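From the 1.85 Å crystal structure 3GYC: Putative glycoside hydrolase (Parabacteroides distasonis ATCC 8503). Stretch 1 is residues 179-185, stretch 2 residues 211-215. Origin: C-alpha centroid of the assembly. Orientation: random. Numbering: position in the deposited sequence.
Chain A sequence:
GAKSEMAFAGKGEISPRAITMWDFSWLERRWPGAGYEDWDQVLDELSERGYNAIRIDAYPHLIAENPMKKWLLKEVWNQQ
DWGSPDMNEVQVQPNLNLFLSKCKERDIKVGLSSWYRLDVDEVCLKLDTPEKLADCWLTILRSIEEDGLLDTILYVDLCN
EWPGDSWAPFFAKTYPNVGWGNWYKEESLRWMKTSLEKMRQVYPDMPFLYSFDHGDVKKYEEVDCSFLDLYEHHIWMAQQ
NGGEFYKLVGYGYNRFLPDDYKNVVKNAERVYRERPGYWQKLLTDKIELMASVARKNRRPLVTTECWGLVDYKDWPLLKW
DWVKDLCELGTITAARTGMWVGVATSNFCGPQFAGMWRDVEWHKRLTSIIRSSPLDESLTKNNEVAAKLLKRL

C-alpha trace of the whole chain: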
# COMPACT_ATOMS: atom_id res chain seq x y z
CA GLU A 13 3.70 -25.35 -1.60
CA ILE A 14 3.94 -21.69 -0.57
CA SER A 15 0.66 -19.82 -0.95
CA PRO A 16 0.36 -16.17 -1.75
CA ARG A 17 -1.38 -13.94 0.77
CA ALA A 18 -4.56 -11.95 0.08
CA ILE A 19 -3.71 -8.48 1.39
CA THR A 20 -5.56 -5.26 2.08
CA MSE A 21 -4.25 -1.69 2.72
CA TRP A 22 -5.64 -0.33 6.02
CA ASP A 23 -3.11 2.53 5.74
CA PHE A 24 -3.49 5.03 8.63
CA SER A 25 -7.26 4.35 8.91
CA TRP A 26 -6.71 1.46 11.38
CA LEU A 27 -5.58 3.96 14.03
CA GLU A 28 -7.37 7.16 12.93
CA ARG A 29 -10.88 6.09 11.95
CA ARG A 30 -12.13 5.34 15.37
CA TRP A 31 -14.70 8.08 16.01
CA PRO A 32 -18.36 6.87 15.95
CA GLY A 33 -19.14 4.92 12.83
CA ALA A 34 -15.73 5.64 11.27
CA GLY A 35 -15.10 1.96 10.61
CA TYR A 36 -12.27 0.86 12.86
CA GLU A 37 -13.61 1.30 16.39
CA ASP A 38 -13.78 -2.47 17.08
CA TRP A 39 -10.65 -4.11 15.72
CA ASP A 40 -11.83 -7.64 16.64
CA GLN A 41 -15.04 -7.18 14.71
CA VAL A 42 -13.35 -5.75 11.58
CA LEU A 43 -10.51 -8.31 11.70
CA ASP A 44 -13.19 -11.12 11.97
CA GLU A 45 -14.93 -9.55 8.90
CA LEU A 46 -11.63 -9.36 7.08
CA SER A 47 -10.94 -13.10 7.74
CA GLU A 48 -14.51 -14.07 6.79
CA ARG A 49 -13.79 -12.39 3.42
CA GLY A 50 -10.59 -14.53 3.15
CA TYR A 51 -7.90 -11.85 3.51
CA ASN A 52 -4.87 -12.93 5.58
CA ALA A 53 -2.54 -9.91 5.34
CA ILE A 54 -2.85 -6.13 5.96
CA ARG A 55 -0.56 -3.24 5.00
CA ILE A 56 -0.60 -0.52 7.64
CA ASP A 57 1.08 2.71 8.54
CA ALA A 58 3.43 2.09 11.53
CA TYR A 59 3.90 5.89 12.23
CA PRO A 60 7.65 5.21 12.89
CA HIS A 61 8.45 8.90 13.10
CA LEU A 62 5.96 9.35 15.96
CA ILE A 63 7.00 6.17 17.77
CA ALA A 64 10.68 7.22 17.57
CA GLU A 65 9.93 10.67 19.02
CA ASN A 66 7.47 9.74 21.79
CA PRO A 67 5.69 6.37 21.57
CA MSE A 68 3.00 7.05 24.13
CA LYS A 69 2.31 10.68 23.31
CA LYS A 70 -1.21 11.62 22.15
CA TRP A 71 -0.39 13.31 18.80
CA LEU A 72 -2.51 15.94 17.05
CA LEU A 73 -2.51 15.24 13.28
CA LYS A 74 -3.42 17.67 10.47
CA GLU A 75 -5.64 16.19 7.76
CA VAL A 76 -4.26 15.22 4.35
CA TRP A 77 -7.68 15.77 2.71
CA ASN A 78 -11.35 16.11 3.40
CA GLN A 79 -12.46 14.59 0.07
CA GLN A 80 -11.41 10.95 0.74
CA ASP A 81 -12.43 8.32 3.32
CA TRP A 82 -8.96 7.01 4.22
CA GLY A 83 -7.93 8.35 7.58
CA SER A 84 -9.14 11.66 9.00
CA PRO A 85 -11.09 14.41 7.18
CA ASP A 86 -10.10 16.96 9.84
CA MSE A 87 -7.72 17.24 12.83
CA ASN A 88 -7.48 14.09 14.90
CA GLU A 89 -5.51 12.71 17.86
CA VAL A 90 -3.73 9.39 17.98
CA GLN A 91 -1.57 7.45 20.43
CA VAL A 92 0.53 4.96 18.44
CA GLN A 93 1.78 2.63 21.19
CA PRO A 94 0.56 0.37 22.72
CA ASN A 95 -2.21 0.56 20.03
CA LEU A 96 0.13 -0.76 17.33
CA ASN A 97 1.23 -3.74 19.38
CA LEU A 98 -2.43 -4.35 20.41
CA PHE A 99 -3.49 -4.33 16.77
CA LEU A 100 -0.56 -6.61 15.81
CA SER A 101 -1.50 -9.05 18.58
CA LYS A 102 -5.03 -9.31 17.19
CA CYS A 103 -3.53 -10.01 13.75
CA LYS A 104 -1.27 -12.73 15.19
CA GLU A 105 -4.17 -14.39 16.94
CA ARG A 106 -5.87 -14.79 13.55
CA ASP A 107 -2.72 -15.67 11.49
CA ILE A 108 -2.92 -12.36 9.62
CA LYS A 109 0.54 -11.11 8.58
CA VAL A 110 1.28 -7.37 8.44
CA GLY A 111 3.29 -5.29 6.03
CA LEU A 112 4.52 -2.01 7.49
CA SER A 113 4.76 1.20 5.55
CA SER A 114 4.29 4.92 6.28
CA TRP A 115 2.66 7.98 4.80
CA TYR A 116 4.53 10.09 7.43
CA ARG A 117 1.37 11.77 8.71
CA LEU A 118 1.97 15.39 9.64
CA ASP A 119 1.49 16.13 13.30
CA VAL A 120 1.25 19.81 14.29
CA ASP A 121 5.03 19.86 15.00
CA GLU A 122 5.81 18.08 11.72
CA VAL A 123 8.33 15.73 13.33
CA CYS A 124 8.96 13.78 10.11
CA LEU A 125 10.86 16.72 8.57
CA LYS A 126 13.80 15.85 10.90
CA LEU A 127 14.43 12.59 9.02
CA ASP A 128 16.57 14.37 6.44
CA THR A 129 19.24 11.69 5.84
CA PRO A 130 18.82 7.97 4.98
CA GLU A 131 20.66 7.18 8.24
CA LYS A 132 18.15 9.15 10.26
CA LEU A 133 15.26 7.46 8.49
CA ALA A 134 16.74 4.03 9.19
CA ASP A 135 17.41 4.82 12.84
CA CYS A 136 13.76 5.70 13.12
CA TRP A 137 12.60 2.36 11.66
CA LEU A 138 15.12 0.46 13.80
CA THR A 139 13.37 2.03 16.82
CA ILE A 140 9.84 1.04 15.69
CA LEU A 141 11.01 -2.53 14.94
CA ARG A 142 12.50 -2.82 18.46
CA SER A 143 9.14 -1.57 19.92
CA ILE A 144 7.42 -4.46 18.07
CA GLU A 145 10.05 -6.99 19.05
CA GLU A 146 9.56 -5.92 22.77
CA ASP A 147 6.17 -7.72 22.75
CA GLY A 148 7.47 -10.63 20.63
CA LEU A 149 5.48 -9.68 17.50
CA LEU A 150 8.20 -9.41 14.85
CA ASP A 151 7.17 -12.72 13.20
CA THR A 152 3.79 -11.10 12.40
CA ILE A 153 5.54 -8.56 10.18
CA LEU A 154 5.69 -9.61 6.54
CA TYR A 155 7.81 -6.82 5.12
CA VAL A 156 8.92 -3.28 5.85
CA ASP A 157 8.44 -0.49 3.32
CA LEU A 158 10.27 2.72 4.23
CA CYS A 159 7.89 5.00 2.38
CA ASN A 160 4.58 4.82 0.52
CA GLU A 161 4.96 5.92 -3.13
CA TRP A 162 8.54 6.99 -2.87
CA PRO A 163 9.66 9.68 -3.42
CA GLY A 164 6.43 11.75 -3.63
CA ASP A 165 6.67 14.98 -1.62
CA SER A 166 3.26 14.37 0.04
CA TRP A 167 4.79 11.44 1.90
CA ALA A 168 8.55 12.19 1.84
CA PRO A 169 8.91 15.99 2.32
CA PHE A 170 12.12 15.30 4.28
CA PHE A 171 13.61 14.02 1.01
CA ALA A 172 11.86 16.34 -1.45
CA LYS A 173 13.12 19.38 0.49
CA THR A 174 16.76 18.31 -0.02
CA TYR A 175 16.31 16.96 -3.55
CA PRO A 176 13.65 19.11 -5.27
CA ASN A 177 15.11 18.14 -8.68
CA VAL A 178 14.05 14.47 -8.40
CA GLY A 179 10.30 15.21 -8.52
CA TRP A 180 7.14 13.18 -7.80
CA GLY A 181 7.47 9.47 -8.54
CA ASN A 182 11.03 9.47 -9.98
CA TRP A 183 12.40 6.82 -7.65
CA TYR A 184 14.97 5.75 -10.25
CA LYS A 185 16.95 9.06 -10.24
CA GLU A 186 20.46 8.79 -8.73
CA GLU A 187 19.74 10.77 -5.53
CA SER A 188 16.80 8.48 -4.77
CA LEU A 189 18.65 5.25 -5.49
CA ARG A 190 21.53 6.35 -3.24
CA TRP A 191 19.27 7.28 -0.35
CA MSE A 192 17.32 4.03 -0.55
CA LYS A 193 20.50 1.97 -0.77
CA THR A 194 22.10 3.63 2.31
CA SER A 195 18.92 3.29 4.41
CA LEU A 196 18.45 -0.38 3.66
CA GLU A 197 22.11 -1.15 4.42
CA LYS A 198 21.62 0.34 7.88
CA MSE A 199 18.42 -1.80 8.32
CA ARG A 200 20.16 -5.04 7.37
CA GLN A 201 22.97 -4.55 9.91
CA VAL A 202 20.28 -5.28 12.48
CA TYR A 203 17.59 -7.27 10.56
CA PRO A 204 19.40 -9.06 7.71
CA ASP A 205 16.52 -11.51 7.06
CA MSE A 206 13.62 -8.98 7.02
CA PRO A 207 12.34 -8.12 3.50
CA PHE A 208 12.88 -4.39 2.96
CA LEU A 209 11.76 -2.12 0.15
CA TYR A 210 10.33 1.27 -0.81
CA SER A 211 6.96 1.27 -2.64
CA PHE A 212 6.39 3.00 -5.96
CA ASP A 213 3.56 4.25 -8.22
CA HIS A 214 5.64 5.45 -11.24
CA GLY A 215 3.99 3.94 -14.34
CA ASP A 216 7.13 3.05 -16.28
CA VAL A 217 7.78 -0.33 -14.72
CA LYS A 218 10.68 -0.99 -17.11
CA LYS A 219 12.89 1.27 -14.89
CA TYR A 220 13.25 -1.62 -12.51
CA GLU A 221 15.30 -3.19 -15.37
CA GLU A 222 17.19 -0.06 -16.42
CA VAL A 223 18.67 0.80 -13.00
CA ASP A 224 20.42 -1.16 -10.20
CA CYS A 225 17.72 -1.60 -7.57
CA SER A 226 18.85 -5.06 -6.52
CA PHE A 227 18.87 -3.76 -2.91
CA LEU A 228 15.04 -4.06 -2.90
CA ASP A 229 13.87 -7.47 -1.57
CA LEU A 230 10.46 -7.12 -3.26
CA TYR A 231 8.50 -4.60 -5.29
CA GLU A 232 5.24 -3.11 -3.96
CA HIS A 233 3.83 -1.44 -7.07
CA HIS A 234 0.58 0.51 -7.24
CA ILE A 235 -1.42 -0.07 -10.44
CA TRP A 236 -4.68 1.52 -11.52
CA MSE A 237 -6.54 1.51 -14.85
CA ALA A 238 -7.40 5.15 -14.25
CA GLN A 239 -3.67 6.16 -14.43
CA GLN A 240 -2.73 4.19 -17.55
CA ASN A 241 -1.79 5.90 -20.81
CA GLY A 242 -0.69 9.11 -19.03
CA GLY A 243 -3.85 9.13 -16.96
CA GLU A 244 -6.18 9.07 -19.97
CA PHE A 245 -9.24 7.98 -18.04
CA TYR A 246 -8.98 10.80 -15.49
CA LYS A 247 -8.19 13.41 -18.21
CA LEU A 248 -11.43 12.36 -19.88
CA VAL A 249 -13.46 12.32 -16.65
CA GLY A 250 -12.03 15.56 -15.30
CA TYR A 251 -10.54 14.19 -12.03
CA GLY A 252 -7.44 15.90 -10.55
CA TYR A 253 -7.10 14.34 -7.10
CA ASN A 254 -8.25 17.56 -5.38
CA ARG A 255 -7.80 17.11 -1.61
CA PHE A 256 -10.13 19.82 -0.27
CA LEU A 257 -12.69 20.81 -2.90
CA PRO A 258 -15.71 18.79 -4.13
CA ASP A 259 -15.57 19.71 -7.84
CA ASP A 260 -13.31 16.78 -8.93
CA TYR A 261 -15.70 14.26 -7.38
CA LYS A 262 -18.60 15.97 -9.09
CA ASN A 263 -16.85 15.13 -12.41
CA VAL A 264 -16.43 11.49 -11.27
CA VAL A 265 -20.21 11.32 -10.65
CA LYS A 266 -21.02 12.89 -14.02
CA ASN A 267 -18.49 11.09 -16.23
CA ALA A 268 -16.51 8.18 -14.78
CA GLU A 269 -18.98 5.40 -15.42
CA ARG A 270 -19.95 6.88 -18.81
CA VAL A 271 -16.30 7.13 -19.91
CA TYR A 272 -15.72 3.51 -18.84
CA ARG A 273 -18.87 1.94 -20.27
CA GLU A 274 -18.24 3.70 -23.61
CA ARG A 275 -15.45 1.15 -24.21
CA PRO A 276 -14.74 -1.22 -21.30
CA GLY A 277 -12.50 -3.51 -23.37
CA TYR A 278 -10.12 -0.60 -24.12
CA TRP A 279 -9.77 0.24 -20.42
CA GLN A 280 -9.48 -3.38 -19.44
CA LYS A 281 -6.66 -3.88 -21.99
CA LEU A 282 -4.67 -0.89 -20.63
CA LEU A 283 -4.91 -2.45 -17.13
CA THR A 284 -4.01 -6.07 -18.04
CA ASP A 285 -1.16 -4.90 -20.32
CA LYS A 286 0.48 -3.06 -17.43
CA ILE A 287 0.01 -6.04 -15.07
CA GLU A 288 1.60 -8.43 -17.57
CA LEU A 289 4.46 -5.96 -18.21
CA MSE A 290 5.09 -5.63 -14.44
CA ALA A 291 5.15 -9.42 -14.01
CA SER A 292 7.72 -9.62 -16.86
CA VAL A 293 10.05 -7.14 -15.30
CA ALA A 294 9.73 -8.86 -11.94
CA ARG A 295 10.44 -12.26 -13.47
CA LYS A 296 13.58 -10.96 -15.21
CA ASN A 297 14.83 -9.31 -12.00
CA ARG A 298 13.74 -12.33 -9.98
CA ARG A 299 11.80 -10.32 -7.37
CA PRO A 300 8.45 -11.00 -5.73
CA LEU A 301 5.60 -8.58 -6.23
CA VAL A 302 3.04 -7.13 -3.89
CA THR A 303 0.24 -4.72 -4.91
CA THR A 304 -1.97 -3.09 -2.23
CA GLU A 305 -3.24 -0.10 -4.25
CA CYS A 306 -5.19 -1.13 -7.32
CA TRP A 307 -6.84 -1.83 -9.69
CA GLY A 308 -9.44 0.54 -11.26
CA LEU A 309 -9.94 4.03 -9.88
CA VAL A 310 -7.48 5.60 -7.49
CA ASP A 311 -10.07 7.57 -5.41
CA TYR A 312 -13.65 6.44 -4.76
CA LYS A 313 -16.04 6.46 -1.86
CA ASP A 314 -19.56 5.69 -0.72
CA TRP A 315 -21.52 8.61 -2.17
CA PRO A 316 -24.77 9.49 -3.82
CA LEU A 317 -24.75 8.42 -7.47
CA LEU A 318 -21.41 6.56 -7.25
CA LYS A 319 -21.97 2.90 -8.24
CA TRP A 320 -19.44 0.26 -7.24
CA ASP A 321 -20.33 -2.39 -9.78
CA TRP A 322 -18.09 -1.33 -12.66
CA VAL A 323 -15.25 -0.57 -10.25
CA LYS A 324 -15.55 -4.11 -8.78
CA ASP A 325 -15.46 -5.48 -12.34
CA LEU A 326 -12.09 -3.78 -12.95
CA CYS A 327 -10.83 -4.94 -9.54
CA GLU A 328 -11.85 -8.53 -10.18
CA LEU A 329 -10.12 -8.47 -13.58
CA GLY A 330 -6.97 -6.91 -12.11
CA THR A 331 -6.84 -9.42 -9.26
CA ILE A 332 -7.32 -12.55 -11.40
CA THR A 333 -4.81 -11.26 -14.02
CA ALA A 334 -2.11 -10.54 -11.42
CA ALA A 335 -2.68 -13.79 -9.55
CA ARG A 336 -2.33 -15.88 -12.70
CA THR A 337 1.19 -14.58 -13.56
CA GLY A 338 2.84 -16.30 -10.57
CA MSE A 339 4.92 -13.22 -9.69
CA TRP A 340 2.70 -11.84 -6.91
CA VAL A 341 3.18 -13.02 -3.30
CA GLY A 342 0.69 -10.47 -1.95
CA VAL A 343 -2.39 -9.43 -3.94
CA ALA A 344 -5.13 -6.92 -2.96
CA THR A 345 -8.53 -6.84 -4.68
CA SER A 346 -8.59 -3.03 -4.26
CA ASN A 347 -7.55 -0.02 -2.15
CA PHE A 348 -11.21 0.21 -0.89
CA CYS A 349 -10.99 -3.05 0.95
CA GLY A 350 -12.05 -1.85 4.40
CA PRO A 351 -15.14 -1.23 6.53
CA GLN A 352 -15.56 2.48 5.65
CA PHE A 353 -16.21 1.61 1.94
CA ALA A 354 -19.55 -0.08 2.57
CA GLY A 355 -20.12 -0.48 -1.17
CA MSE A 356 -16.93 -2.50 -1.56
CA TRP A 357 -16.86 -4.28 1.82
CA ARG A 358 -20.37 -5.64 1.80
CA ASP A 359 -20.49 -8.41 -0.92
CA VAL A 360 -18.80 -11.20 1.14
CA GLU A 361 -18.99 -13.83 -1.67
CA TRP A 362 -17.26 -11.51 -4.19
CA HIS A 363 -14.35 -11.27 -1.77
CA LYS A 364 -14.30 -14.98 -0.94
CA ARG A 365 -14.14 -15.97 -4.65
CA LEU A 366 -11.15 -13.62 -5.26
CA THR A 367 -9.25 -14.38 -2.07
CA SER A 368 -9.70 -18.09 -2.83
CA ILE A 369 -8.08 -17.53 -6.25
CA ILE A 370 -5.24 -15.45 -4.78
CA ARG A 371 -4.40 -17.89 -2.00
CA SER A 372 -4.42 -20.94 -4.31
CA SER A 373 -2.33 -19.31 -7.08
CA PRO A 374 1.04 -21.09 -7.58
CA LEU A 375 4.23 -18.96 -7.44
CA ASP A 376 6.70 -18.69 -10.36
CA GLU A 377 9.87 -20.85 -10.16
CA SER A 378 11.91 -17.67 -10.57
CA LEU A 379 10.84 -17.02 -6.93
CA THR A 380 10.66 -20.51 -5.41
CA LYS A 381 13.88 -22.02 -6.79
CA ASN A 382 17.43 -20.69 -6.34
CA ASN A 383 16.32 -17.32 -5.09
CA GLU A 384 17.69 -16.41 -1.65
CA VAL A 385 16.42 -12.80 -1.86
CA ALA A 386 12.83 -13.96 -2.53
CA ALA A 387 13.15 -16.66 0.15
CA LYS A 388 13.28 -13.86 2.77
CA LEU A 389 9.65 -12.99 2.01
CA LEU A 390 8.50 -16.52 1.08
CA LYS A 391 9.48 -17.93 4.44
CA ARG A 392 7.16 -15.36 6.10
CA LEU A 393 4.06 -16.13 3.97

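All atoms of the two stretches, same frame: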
# COMPACT_ATOMS: atom_id res chain seq x y z
N GLY A 179 11.71 15.11 -8.14
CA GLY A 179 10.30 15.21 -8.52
C GLY A 179 9.44 14.00 -8.18
O GLY A 179 9.96 12.89 -7.99
N TRP A 180 8.13 14.22 -8.13
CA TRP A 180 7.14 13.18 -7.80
C TRP A 180 7.34 11.90 -8.61
O TRP A 180 7.48 11.92 -9.83
CB TRP A 180 5.67 13.69 -7.94
CG TRP A 180 4.66 12.68 -7.38
CD1 TRP A 180 4.28 11.48 -7.94
CD2 TRP A 180 3.94 12.77 -6.12
NE1 TRP A 180 3.37 10.83 -7.12
CE2 TRP A 180 3.15 11.59 -6.00
CE3 TRP A 180 3.89 13.72 -5.10
CZ2 TRP A 180 2.32 11.35 -4.89
CZ3 TRP A 180 3.07 13.49 -4.00
CH2 TRP A 180 2.29 12.32 -3.91
N GLY A 181 7.39 10.77 -7.91
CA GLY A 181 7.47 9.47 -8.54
C GLY A 181 8.76 9.01 -9.20
O GLY A 181 8.83 7.84 -9.58
N ASN A 182 9.77 9.88 -9.32
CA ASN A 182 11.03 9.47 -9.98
C ASN A 182 12.04 8.77 -9.07
O ASN A 182 13.18 9.21 -8.88
CB ASN A 182 11.67 10.66 -10.66
CG ASN A 182 10.76 11.28 -11.66
OD1 ASN A 182 9.79 10.65 -12.07
ND2 ASN A 182 11.02 12.51 -12.02
N TRP A 183 11.61 7.61 -8.59
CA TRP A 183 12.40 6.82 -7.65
C TRP A 183 13.73 6.36 -8.22
O TRP A 183 14.66 6.13 -7.49
CB TRP A 183 11.61 5.60 -7.20
CG TRP A 183 11.29 4.60 -8.29
CD1 TRP A 183 10.15 4.51 -9.01
CD2 TRP A 183 12.15 3.56 -8.77
NE1 TRP A 183 10.22 3.47 -9.89
CE2 TRP A 183 11.45 2.87 -9.78
CE3 TRP A 183 13.43 3.12 -8.43
CZ2 TRP A 183 11.98 1.78 -10.44
CZ3 TRP A 183 13.96 2.04 -9.10
CH2 TRP A 183 13.23 1.38 -10.10
N TYR A 184 13.78 6.26 -9.54
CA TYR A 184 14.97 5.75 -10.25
C TYR A 184 16.10 6.76 -10.44
O TYR A 184 17.17 6.35 -10.90
CB TYR A 184 14.57 5.19 -11.62
CG TYR A 184 13.80 6.18 -12.48
CD1 TYR A 184 14.44 7.11 -13.30
CD2 TYR A 184 12.41 6.20 -12.45
CE1 TYR A 184 13.71 8.00 -14.06
CE2 TYR A 184 11.69 7.06 -13.20
CZ TYR A 184 12.33 7.95 -14.00
OH TYR A 184 11.53 8.79 -14.72
N LYS A 185 15.89 8.04 -10.11
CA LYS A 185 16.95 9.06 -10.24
C LYS A 185 18.06 8.76 -9.22
O LYS A 185 17.79 8.18 -8.16
CB LYS A 185 16.40 10.49 -10.12
CG LYS A 185 15.57 10.96 -11.33
CD LYS A 185 15.31 12.47 -11.34
N SER A 211 8.03 1.50 -1.68
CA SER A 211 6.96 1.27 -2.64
C SER A 211 6.83 2.43 -3.63
O SER A 211 7.04 3.58 -3.28
CB SER A 211 5.62 1.00 -1.95
OG SER A 211 5.17 2.08 -1.16
N PHE A 212 6.47 2.08 -4.86
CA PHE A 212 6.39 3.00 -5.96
C PHE A 212 5.05 2.99 -6.73
O PHE A 212 4.33 1.98 -6.74
CB PHE A 212 7.49 2.66 -6.96
CG PHE A 212 8.88 2.52 -6.37
CD1 PHE A 212 9.36 3.40 -5.42
CD2 PHE A 212 9.74 1.54 -6.86
CE1 PHE A 212 10.62 3.27 -4.91
CE2 PHE A 212 11.02 1.41 -6.37
CZ PHE A 212 11.46 2.28 -5.39
N ASP A 213 4.72 4.14 -7.34
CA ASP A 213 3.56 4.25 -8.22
C ASP A 213 3.93 4.73 -9.65
O ASP A 213 3.05 4.82 -10.50
CB ASP A 213 2.50 5.18 -7.63
CG ASP A 213 3.02 6.63 -7.44
OD1 ASP A 213 4.24 6.88 -7.55
OD2 ASP A 213 2.19 7.52 -7.16
N HIS A 214 5.21 5.01 -9.91
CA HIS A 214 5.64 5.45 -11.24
C HIS A 214 5.24 4.39 -12.27
O HIS A 214 5.53 3.19 -12.11
CB HIS A 214 7.14 5.66 -11.26
CG HIS A 214 7.60 6.47 -12.41
ND1 HIS A 214 7.97 5.91 -13.61
CD2 HIS A 214 7.70 7.80 -12.57
CE1 HIS A 214 8.29 6.87 -14.46
NE2 HIS A 214 8.14 8.03 -13.85
N GLY A 215 4.58 4.84 -13.34
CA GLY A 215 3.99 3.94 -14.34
C GLY A 215 4.91 3.18 -15.28
O GLY A 215 4.52 2.16 -15.87
O HOH W 1 8.19 2.52 -12.25

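This is a small, predominantly aromatic contact between two irregular loop segments, held by ring packing and one bridging water, with no direct hydrogen bond from one stretch to the other. The two segments together bury 367 Å², and the backbones come closest at Gly181 and His214, whose CA atoms lie 5.2 Å apart.

The clearest element is the stack of Trp183 on Phe212. The five-membered ring of Trp183 and the ring of Phe212 have centroids 3.6 Å apart and planes inclined by only 3°, values that define a face-to-face arrangement. Both residues are buried, and both CA-to-CB bonds point toward the opposing stretch. The stack extends to the aliphatic part of the tryptophan: Trp183 CB lies 3.4 Å from Phe212 CE1 and 3.7 Å from the centroid of the Phe212 ring, 25° off the ring normal. That small offset places the methylene over the ring face, as a CH-pi contact requires. The p rotamer of Trp183 (chi1 65°) and the m rotamer of Phe212 (chi1 -50°) accompany this arrangement.

His214 is the second centre, and it has the largest area covered by the other stretch, 92 Å². Its ring receives the edge of Tyr184 on one face: the centroids are 5.1 Å apart and the planes meet at 77°, which identifies an edge-to-face pair. The close approach of Tyr184 OH to His214 NE2, 3.6 Å, does not amount to a hydrogen bond. The CB of His214 meets Trp183 differently, lying near the plane of the indole at its edge, with Trp183 CD1 3.9 Å from His214 CB. Two oxygens also approach the imidazole obliquely. Gly181 O is 3.2 Å from His214 CD2, and Asn182 OD1 is 3.6 Å from the same His214 CD2; since CD2 is a carbon, neither is a conventional hydrogen bond, and both oxygens sit oblique to the ring.

The water supplies the polar link that the direct contacts lack. It accepts from Trp183 NE1 at 3.3 Å and donates to the backbone atom His214 O at 2.7 Å, so the indole nitrogen is tied to the other loop while its ring remains stacked on Phe212.

Asp213 approaches the edge of the exposed Trp180. Trp180 NE1 is 3.5 Å from Asp213 OD2, and the oxygen lies near the indole plane, but the pair is a contact and not a hydrogen bond.

Turns shape the first stretch. A type II turn runs from Gly179 to Asn182, with Asn182 N donating to Gly179 O at 3.3 Å, and a type I turn follows from Asn182 to Lys185, with Lys185 N donating to Asn182 O at 3.2 Å. Gly181 lies within the first turn at phi 73°, a positive value that favours glycine. An ideal CB there would point toward the second stretch, 3.6 Å from His214 CD2, and would be crowded by Trp180 CD1 at 3.4 Å.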